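ORF99 (PDB 3DF6) is of unknown function but belongs to a viral family related to the anti-CRISPR protein AcrID1, and may therefore counter host defence. Local coordinates at residues E5-K8 / L9-K12; V14-F17 / L18-R21. The protein carries 2 engineered substitutions. One frame throughout, in Å; residues are numbered along the deposited sequence.

Contact 1. Residues E5-K8 / L9-K12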
loop_
_atom_site.group_PDB
_atom_site.type_symbol
_atom_site.label_atom_id
_atom_site.label_comp_id
_atom_site.label_asym_id
_atom_site.label_seq_id
_atom_site.Cartn_x
_atom_site.Cartn_y
_atom_site.Cartn_z
ATOM N N GLU C 5 -13.872 1.971 -8.259
ATOM C CA GLU C 5 -13.172 0.720 -8.015
ATOM C C GLU C 5 -11.883 1.001 -7.257
ATOM O O GLU C 5 -11.494 0.230 -6.387
ATOM C CB GLU C 5 -12.878 -0.019 -9.327
ATOM C CG GLU C 5 -14.129 -0.529 -10.054
ATOM C CD GLU C 5 -14.978 -1.493 -9.221
ATOM O OE1 GLU C 5 -14.437 -2.146 -8.301
ATOM O OE2 GLU C 5 -16.195 -1.606 -9.506
ATOM N N PHE C 6 -11.252 2.124 -7.594
ATOM C CA PHE C 6 -10.050 2.597 -6.914
ATOM C C PHE C 6 -10.319 2.854 -5.425
ATOM O O PHE C 6 -9.563 2.379 -4.567
ATOM C CB PHE C 6 -9.481 3.836 -7.647
ATOM C CG PHE C 6 -8.273 4.447 -6.980
ATOM C CD1 PHE C 6 -7.006 3.894 -7.151
ATOM C CD2 PHE C 6 -8.400 5.583 -6.173
ATOM C CE1 PHE C 6 -5.888 4.460 -6.539
ATOM C CE2 PHE C 6 -7.272 6.165 -5.570
ATOM C CZ PHE C 6 -6.028 5.587 -5.736
ATOM N N HIS C 7 -11.421 3.546 -5.110
ATOM C CA HIS C 7 -11.725 3.831 -3.704
ATOM C C HIS C 7 -12.106 2.568 -2.939
ATOM O O HIS C 7 -11.727 2.410 -1.771
ATOM C CB HIS C 7 -12.792 4.929 -3.580
ATOM C CG HIS C 7 -12.370 6.234 -4.185
ATOM N ND1 HIS C 7 -13.261 7.228 -4.521
ATOM C CD2 HIS C 7 -11.145 6.694 -4.536
ATOM C CE1 HIS C 7 -12.603 8.251 -5.040
ATOM N NE2 HIS C 7 -11.318 7.947 -5.072
ATOM N N LYS C 8 -12.841 1.679 -3.599
ATOM C CA LYS C 8 -13.120 0.346 -3.055
ATOM C C LYS C 8 -11.833 -0.428 -2.724
ATOM O O LYS C 8 -11.757 -1.088 -1.686
ATOM C CB LYS C 8 -13.983 -0.482 -4.024
ATOM C CG LYS C 8 -15.469 -0.301 -3.826
ATOM C CD LYS C 8 -16.300 -1.167 -4.794
ATOM C CE LYS C 8 -16.060 -2.679 -4.596
ATOM N NZ LYS C 8 -16.726 -3.493 -5.643
ATOM N N LEU C 9 -10.844 -0.378 -3.610
ATOM C CA LEU C 9 -9.545 -1.001 -3.319
ATOM C C LEU C 9 -8.842 -0.365 -2.112
ATOM O O LEU C 9 -8.309 -1.077 -1.250
ATOM C CB LEU C 9 -8.623 -1.026 -4.552
ATOM C CG LEU C 9 -7.217 -1.617 -4.330
ATOM C CD1 LEU C 9 -6.771 -2.460 -5.510
ATOM C CD2 LEU C 9 -6.147 -0.528 -4.009
ATOM N N LEU C 10 -8.858 0.964 -2.020
ATOM C CA LEU C 10 -8.240 1.621 -0.863
ATOM C C LEU C 10 -8.871 1.174 0.461
ATOM O O LEU C 10 -8.159 0.958 1.449
ATOM C CB LEU C 10 -8.325 3.143 -0.974
ATOM C CG LEU C 10 -7.638 3.813 -2.181
ATOM C CD1 LEU C 10 -7.842 5.334 -2.142
ATOM C CD2 LEU C 10 -6.156 3.451 -2.232
ATOM N N ILE C 11 -10.202 1.032 0.460
ATOM C CA ILE C 11 -10.946 0.578 1.634
ATOM C C ILE C 11 -10.526 -0.845 1.994
ATOM O O ILE C 11 -10.313 -1.154 3.168
ATOM C CB ILE C 11 -12.499 0.673 1.414
ATOM C CG1 ILE C 11 -12.947 2.136 1.340
ATOM C CG2 ILE C 11 -13.265 -0.033 2.534
ATOM C CD1 ILE C 11 -14.284 2.323 0.641
ATOM N N LYS C 12 -10.428 -1.701 0.979
ATOM C CA LYS C 12 -9.946 -3.064 1.125
ATOM C C LYS C 12 -8.506 -3.171 1.662
ATOM O O LYS C 12 -8.210 -4.061 2.478
ATOM C CB LYS C 12 -10.061 -3.791 -0.212
ATOM C CG LYS C 12 -9.672 -5.262 -0.176
ATOM C CD LYS C 12 -10.544 -6.094 0.783
ATOM C CE LYS C 12 -10.261 -7.583 0.578
ATOM N NZ LYS C 12 -11.080 -8.485 1.440
#

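Contact 2. Residues V14-F17 / L18-R21. With CA (calcium ion), chain J.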
loop_
_atom_site.group_PDB
_atom_site.type_symbol
_atom_site.label_atom_id
_atom_site.label_comp_id
_atom_site.label_asym_id
_atom_site.label_seq_id
_atom_site.Cartn_x
_atom_site.Cartn_y
_atom_site.Cartn_z
ATOM N N VAL C 14 -7.132 -1.060 3.646
ATOM C CA VAL C 14 -7.259 -0.751 5.073
ATOM C C VAL C 14 -7.837 -1.967 5.822
ATOM O O VAL C 14 -7.314 -2.364 6.875
ATOM C CB VAL C 14 -8.059 0.589 5.315
ATOM C CG1 VAL C 14 -8.402 0.800 6.792
ATOM C CG2 VAL C 14 -7.268 1.764 4.793
ATOM N N ASP C 15 -8.880 -2.578 5.253
ATOM C CA ASP C 15 -9.419 -3.809 5.820
ATOM C C ASP C 15 -8.358 -4.908 6.004
ATOM O O ASP C 15 -8.303 -5.541 7.057
ATOM C CB ASP C 15 -10.566 -4.338 4.963
ATOM C CG ASP C 15 -11.806 -3.492 5.093
ATOM O OD1 ASP C 15 -11.913 -2.755 6.097
ATOM O OD2 ASP C 15 -12.668 -3.555 4.191
ATOM N N LEU C 16 -7.529 -5.114 4.981
ATOM C CA LEU C 16 -6.508 -6.165 4.994
ATOM C C LEU C 16 -5.410 -5.842 6.013
ATOM O O LEU C 16 -4.824 -6.738 6.643
ATOM C CB LEU C 16 -5.885 -6.310 3.601
ATOM C CG LEU C 16 -6.722 -7.031 2.551
ATOM C CD1 LEU C 16 -6.128 -6.740 1.168
ATOM C CD2 LEU C 16 -6.768 -8.538 2.810
ATOM N N PHE C 17 -5.132 -4.557 6.148
ATOM C CA PHE C 17 -4.222 -4.059 7.159
ATOM C C PHE C 17 -4.768 -4.349 8.558
ATOM O O PHE C 17 -4.046 -4.898 9.404
ATOM C CB PHE C 17 -3.931 -2.554 6.951
ATOM C CG PHE C 17 -3.327 -1.881 8.158
ATOM C CD1 PHE C 17 -2.027 -2.187 8.564
ATOM C CD2 PHE C 17 -4.074 -0.970 8.903
ATOM C CE1 PHE C 17 -1.458 -1.592 9.697
ATOM C CE2 PHE C 17 -3.519 -0.349 10.042
ATOM C CZ PHE C 17 -2.214 -0.672 10.447
ATOM N N LEU C 18 -6.042 -4.021 8.800
ATOM C CA LEU C 18 -6.660 -4.341 10.082
ATOM C C LEU C 18 -6.703 -5.865 10.397
ATOM O O LEU C 18 -6.536 -6.259 11.571
ATOM C CB LEU C 18 -8.039 -3.641 10.253
ATOM C CG LEU C 18 -8.025 -2.098 10.093
ATOM C CD1 LEU C 18 -9.464 -1.520 10.058
ATOM C CD2 LEU C 18 -7.171 -1.388 11.152
ATOM N N GLU C 19 -6.891 -6.697 9.364
ATOM C CA GLU C 19 -6.782 -8.175 9.457
ATOM C C GLU C 19 -5.369 -8.696 9.722
ATOM O O GLU C 19 -5.189 -9.878 10.059
ATOM C CB GLU C 19 -7.241 -8.814 8.151
ATOM C CG GLU C 19 -8.713 -8.785 7.935
ATOM C CD GLU C 19 -9.132 -9.421 6.620
ATOM O OE1 GLU C 19 -8.326 -10.147 5.988
ATOM O OE2 GLU C 19 -10.294 -9.185 6.229
ATOM N N ASP C 20 -4.379 -7.812 9.545
ATOM C CA ASP C 20 -2.966 -8.131 9.633
ATOM C C ASP C 20 -2.454 -9.041 8.516
ATOM O O ASP C 20 -1.443 -9.713 8.675
ATOM C CB ASP C 20 -2.595 -8.709 11.007
ATOM C CG ASP C 20 -1.138 -8.502 11.333
ATOM O OD1 ASP C 20 -0.590 -7.423 11.005
ATOM O OD2 ASP C 20 -0.539 -9.424 11.912
ATOM N N ARG C 21 -3.153 -9.064 7.389
ATOM C CA ARG C 21 -2.635 -9.663 6.164
ATOM C C ARG C 21 -1.627 -8.683 5.554
ATOM O O ARG C 21 -0.501 -9.074 5.159
ATOM C CB ARG C 21 -3.787 -10.002 5.215
ATOM C CG ARG C 21 -4.815 -10.922 5.861
ATOM C CD ARG C 21 -5.551 -11.792 4.846
ATOM N NE ARG C 21 -4.667 -12.746 4.182
ATOM C CZ ARG C 21 -5.098 -13.798 3.490
ATOM N NH1 ARG C 21 -6.401 -14.033 3.386
ATOM N NH2 ARG C 21 -4.233 -14.611 2.906
HETATM CA CA CA J . -13.162 -1.020 6.908
HETATM O O HOH W 1 -14.744 -1.952 5.011
HETATM O O HOH W 2 -11.590 0.212 5.499
HETATM O O HOH W 3 -12.444 -0.018 9.077
HETATM O O HOH W 4 -15.337 -0.054 6.886
#

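Contact 1. Residues E5-K8 / L9-K12
Glu5 to Leu9, Phe6 to Leu10, His7 to Ile11 and Lys8 to Lys12 are joined by four successive i to i+4 backbone hydrogen bonds, the signature of an uninterrupted alpha helix. The first, from Leu9 N to Glu5 O, measures 2.9 Å. The last, from Lys12 N to Lys8 O, has an N-H...O angle of 163°. The apolar side of this helix is carried by Phe6 and Leu10. With CG of Phe6 anti to its backbone N (chi1 177°), the ring swings round to its neighbour one turn on, and Leu10 lies over one ring face, displaced toward the rim. The closest approach is Phe6 CE2 to Leu10 CD1, 3.6 Å. Ile11 folds back over the preceding turn, where its CD1 comes within 3.5 Å of His7 O. On the exposed side, Lys8 NZ and Glu5 OE1 form a long salt bridge of 3.8 Å, reached through a bend of the lysine chain at chi3. The His7 imidazole runs obliquely past Leu10, its CD2 4.3 Å from Leu10 CD1, and its NE2 is hydrogen-bonded to Thr31 OG1 on strand 25-34, while Phe6 and Leu10 also pack against that strand. The chemistry is thus amphipathic: dispersion contacts and a bonded imidazole fasten the helix to the sheet, whereas the long ion pair on the exposed side probably contributes little to holding it.

Contact 2. Residues V14-F17 / L18-R21
Val14 and Leu18 begin the close-packed part, where Val14, Leu16 and Phe17 are all buried. The backbone bond from Leu18 N to Val14 O is short, 2.8 Å, and nearly straight at 167°. The side chains of Val14 and Leu18 run side by side, pointing the same way, with Val14 CG1 4.1 Å from Leu18 CD1. The other leucine methyl, CD2, stands 3.9 Å from Phe17 CD2. Beyond Leu18 the helix ends in a Schellman motif. Asp20 takes a positive phi of 68°, its N bonds to Phe17 O at 2.9 Å, and Arg21 N reaches back to Leu16 O at 3.0 Å. The solvent side is looser: Glu19 is exposed, and Asp15 holds a water-clad calcium ion. A chi1 of -72° sets CG of Asp15 beside the backbone N and anti to the carbonyl carbon, and OD1 then binds the ion at 2.3 Å, with four waters as further ligands. One of them, water 1, donates to Asp15 OD2 at 2.7 Å, tying the second carboxylate oxygen to the hydration shell. Among its neighbours, the helix end rests Val14 on Leu73 and Leu18 on Lys71 of strand 69-80, Phe17 meets Phe25 of strand 25-34 edge-to-face, and the Asp20 carboxylate forms a salt bridge with Lys71.

Contacts 1 and 2 lie in series on helix 3-18, their centres about 13 Å apart. They follow each other along the helix and are joined through its backbone, where Asp15 N lies 2.9 Å from Ile11 O. The calcium ion held by Asp15 in contact 2 lies about 4 Å from the side chain of Ile11 in contact 1, which does not coordinate it. The dimer interface relates them too. Phe6 of contact 1 packs on Arg21 of the second subunit, and Leu9 and Lys12 pack on Lys12 and Leu9 of the second subunit, so contact 1 meets both contacts of its partner. From contact 2, Leu16 packs on Leu9 of the second subunit, and Arg21 NH2 is hydrogen-bonded to Thr3 OG1 of the second subunit.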